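Local structure of acetyl xylan esterase (Metagenome, 6XYC) at residues Ser127-Ala130 against Gly131-Gly135; Phe278-Glu281 against Gln282-Lys285. The protein probably removes acetyl and feruloyl ester groups from xylan, acting as a bifunctional carbohydrate esterase of the alpha/beta-hydrolase fold. All blocks are in the same frame, centred on the assembly; numbering follows the deposited sequence.

Contact 1 of 2, residues Ser127-Ala130 against Gly131-Gly135; sequences SAFA and GVTNG
Thr133 reaches back to the last full turn of helix 122-131 with both branches of its side chain, and Phe129 receives them. Its hydroxyl takes the polar role: OG1 gives its proton to Phe129 O at 2.7 Å, tilted 24° from the carbonyl plane. The methyl takes the apolar one: CG2 lies 3.8 Å from Phe129 CE1 and meets the ring obliquely. A chi1 of 58° places OG1 between the backbone N and the carbonyl carbon of Thr133, which turns the hydroxyl to the helix and leaves CG2 for the ring. Val132 arrives from another direction, its CG2 packed 3.3 Å from Phe129 O and more loosely against the ring atom CD1.

The backbone unwinds in step. Gly131 N still makes the regular helical bond to Ser127 O (3.0 Å), whereas Val132 N has only weak bonds, to Ala128 O and Phe129 O. Thr133 N then bonds to Ala130 O at 3.1 Å, a nearly straight N-H that nevertheless sits well above the carbonyl plane. Beyond the two segments, Lys95 NZ also bonds to Thr133 OG1, Trp87 meets the Phe129 ring edge-to-face, and Asn134 ND2 reaches Val162 O. Ser127 OG is held within the helix by Gly123 O. These contacts close the C-terminal end of the helix that follows the nucleophile elbow, probably the Gly119-Gly123 turn carrying Ser121, as in other alpha/beta hydrolases.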
# COMPACT_ATOMS: atom_id res chain seq x y z
N SER A 127 -0.67 -0.14 -1.93
CA SER A 127 -0.30 1.27 -1.82
C SER A 127 -0.20 1.91 -3.20
O SER A 127 -0.75 2.99 -3.44
CB SER A 127 1.04 1.39 -1.08
OG SER A 127 0.90 0.99 0.27
N ALA A 128 0.49 1.25 -4.14
CA ALA A 128 0.56 1.76 -5.50
C ALA A 128 -0.82 1.83 -6.13
O ALA A 128 -1.11 2.76 -6.89
CB ALA A 128 1.50 0.89 -6.34
N PHE A 129 -1.68 0.85 -5.84
CA PHE A 129 -3.00 0.87 -6.46
C PHE A 129 -3.83 2.04 -5.95
O PHE A 129 -4.59 2.64 -6.72
CB PHE A 129 -3.73 -0.45 -6.21
CG PHE A 129 -4.59 -0.88 -7.37
CD1 PHE A 129 -5.72 -0.16 -7.71
CD2 PHE A 129 -4.24 -1.97 -8.14
CE1 PHE A 129 -6.51 -0.54 -8.78
CE2 PHE A 129 -5.02 -2.36 -9.22
CZ PHE A 129 -6.16 -1.64 -9.54
N ALA A 130 -3.72 2.36 -4.66
CA ALA A 130 -4.38 3.56 -4.15
C ALA A 130 -3.83 4.81 -4.84
O ALA A 130 -4.60 5.71 -5.21
CB ALA A 130 -4.19 3.67 -2.63
N GLY A 131 -2.52 4.86 -5.05
CA GLY A 131 -1.87 6.01 -5.64
C GLY A 131 -2.14 6.21 -7.11
O GLY A 131 -1.84 7.29 -7.63
N VAL A 132 -2.67 5.20 -7.81
CA VAL A 132 -3.08 5.37 -9.20
C VAL A 132 -4.58 5.46 -9.36
O VAL A 132 -5.07 5.52 -10.49
CB VAL A 132 -2.53 4.24 -10.10
CG1 VAL A 132 -0.99 4.23 -10.06
CG2 VAL A 132 -3.10 2.90 -9.70
N THR A 133 -5.34 5.49 -8.25
CA THR A 133 -6.80 5.58 -8.35
C THR A 133 -7.36 6.67 -7.45
O THR A 133 -8.51 6.58 -7.01
CB THR A 133 -7.45 4.23 -8.03
OG1 THR A 133 -7.06 3.79 -6.72
CG2 THR A 133 -7.04 3.17 -9.05
N ASN A 134 -6.57 7.70 -7.15
CA ASN A 134 -7.13 8.90 -6.53
C ASN A 134 -8.30 9.40 -7.36
O ASN A 134 -8.15 9.70 -8.55
CB ASN A 134 -6.06 9.99 -6.41
CG ASN A 134 -5.15 9.80 -5.21
OD1 ASN A 134 -5.36 8.92 -4.37
ND2 ASN A 134 -4.14 10.66 -5.10
N GLY A 135 -9.48 9.50 -6.75
CA GLY A 135 -10.65 10.02 -7.43
C GLY A 135 -11.31 9.07 -8.41
O GLY A 135 -12.19 9.49 -9.16

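Contact 2 of 2, residues Phe278-Glu281 against Gln282-Lys285; sequences FFTE and QSTK
Glu281 O is gripped by two sound donors from the last residues modelled. Thr284 OG1 donates to it at 2.9 Å, tilted 30° from the carbonyl plane, and Lys285 N lies in that plane at 3.3 Å from Glu281 O; Thr284 N adds a weak bond. One turn earlier the helical bonds are shorter, Gln282 N to Phe278 O measuring 2.8 Å.

One turn apart on the helix, Gln282 and Phe278 pack together. Gln282 CG stands 3.9 Å from the centroid of the Phe278 ring, almost on the normal, in a CH-pi contact. The bend at chi2 (-71°) carries the amide past the rim near CE1, its plane 22° from that of the ring. Beyond the rim, Gln282 NE2 bonds to Asp221 OD2 and to a water, the latter at 2.9 Å. Lys285 NZ donates to this water at 2.8 Å, and the water in turn donates to Glu281 OE2. Phe278 and Phe279 both pack on strand 164-168.

Glu281 and Lys285 are therefore coupled through water, with no direct salt bridge: Glu281 OE2 and Lys285 NZ stand 5.1 Å apart, and any attraction between them is probably relayed and screened by the water.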
# COMPACT_ATOMS: atom_id res chain seq x y z
N PHE A 278 11.72 11.09 1.71
CA PHE A 278 10.72 11.26 0.66
C PHE A 278 9.41 11.79 1.22
O PHE A 278 8.88 12.80 0.77
CB PHE A 278 10.53 9.92 -0.06
CG PHE A 278 9.39 9.90 -1.04
CD1 PHE A 278 9.55 10.42 -2.32
CD2 PHE A 278 8.16 9.36 -0.69
CE1 PHE A 278 8.51 10.41 -3.23
CE2 PHE A 278 7.11 9.34 -1.60
CZ PHE A 278 7.29 9.87 -2.87
N PHE A 279 8.88 11.11 2.24
CA PHE A 279 7.62 11.55 2.84
C PHE A 279 7.76 12.94 3.42
O PHE A 279 6.83 13.75 3.33
CB PHE A 279 7.16 10.56 3.93
CG PHE A 279 6.40 9.38 3.39
CD1 PHE A 279 5.44 9.51 2.41
CD2 PHE A 279 6.64 8.11 3.91
CE1 PHE A 279 4.75 8.40 1.94
CE2 PHE A 279 5.95 7.01 3.44
CZ PHE A 279 5.00 7.15 2.45
N THR A 280 8.91 13.24 4.03
CA THR A 280 9.10 14.57 4.60
C THR A 280 9.11 15.63 3.51
O THR A 280 8.46 16.68 3.62
CB THR A 280 10.39 14.64 5.42
OG1 THR A 280 10.30 13.77 6.55
CG2 THR A 280 10.65 16.08 5.89
N GLU A 281 9.85 15.37 2.42
CA GLU A 281 9.86 16.30 1.29
C GLU A 281 8.47 16.46 0.70
O GLU A 281 8.05 17.58 0.38
CB GLU A 281 10.84 15.81 0.22
CG GLU A 281 12.28 15.67 0.71
CD GLU A 281 13.09 14.67 -0.11
OE1 GLU A 281 14.31 14.58 0.12
OE2 GLU A 281 12.51 13.97 -0.97
N GLN A 282 7.73 15.36 0.56
CA GLN A 282 6.37 15.43 0.02
C GLN A 282 5.45 16.17 0.98
O GLN A 282 4.55 16.91 0.54
CB GLN A 282 5.84 14.03 -0.25
CG GLN A 282 6.57 13.29 -1.35
CD GLN A 282 6.29 13.85 -2.73
OE1 GLN A 282 5.13 14.09 -3.09
NE2 GLN A 282 7.34 14.08 -3.51
N SER A 283 5.65 16.00 2.28
CA SER A 283 4.77 16.62 3.26
C SER A 283 4.77 18.14 3.16
O SER A 283 3.82 18.79 3.62
CB SER A 283 5.17 16.19 4.67
OG SER A 283 6.56 16.41 4.88
N THR A 284 5.81 18.72 2.57
CA THR A 284 5.97 20.17 2.48
C THR A 284 5.58 20.73 1.12
O THR A 284 4.97 21.79 1.05
CB THR A 284 7.42 20.55 2.79
OG1 THR A 284 8.26 20.12 1.71
CG2 THR A 284 7.89 19.91 4.08
N LYS A 285 5.93 20.03 0.05
CA LYS A 285 5.62 20.48 -1.30
C LYS A 285 4.18 20.95 -1.43
O LYS A 285 3.25 20.27 -1.00
CB LYS A 285 5.89 19.35 -2.31
CG LYS A 285 7.25 19.41 -2.99
CD LYS A 285 7.59 18.10 -3.70
CE LYS A 285 8.99 17.64 -3.34
NZ LYS A 285 9.49 16.53 -4.21
O HOH W 1 10.22 14.06 -3.17

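In the fold
Both contacts lie late in helices of the alpha/beta-hydrolase fold, but at different depths. Contact 1 is buried, its centre about 9 Å from the centre of the chain, where helix 122-131 passes into the loop leading to strand 138-141. Contact 2 is only partly buried, its centre about 18 Å from that point, near the end of the modelled chain; its aromatic side faces the central sheet and its charged side faces outward. A threonine hydroxyl bonds to a backbone carbonyl in each. In contact 1 a lysine from elsewhere in the chain joins that hydroxyl, whereas in contact 2 charged groups meet through water. The two do not touch, their nearest atoms being about 8 Å apart.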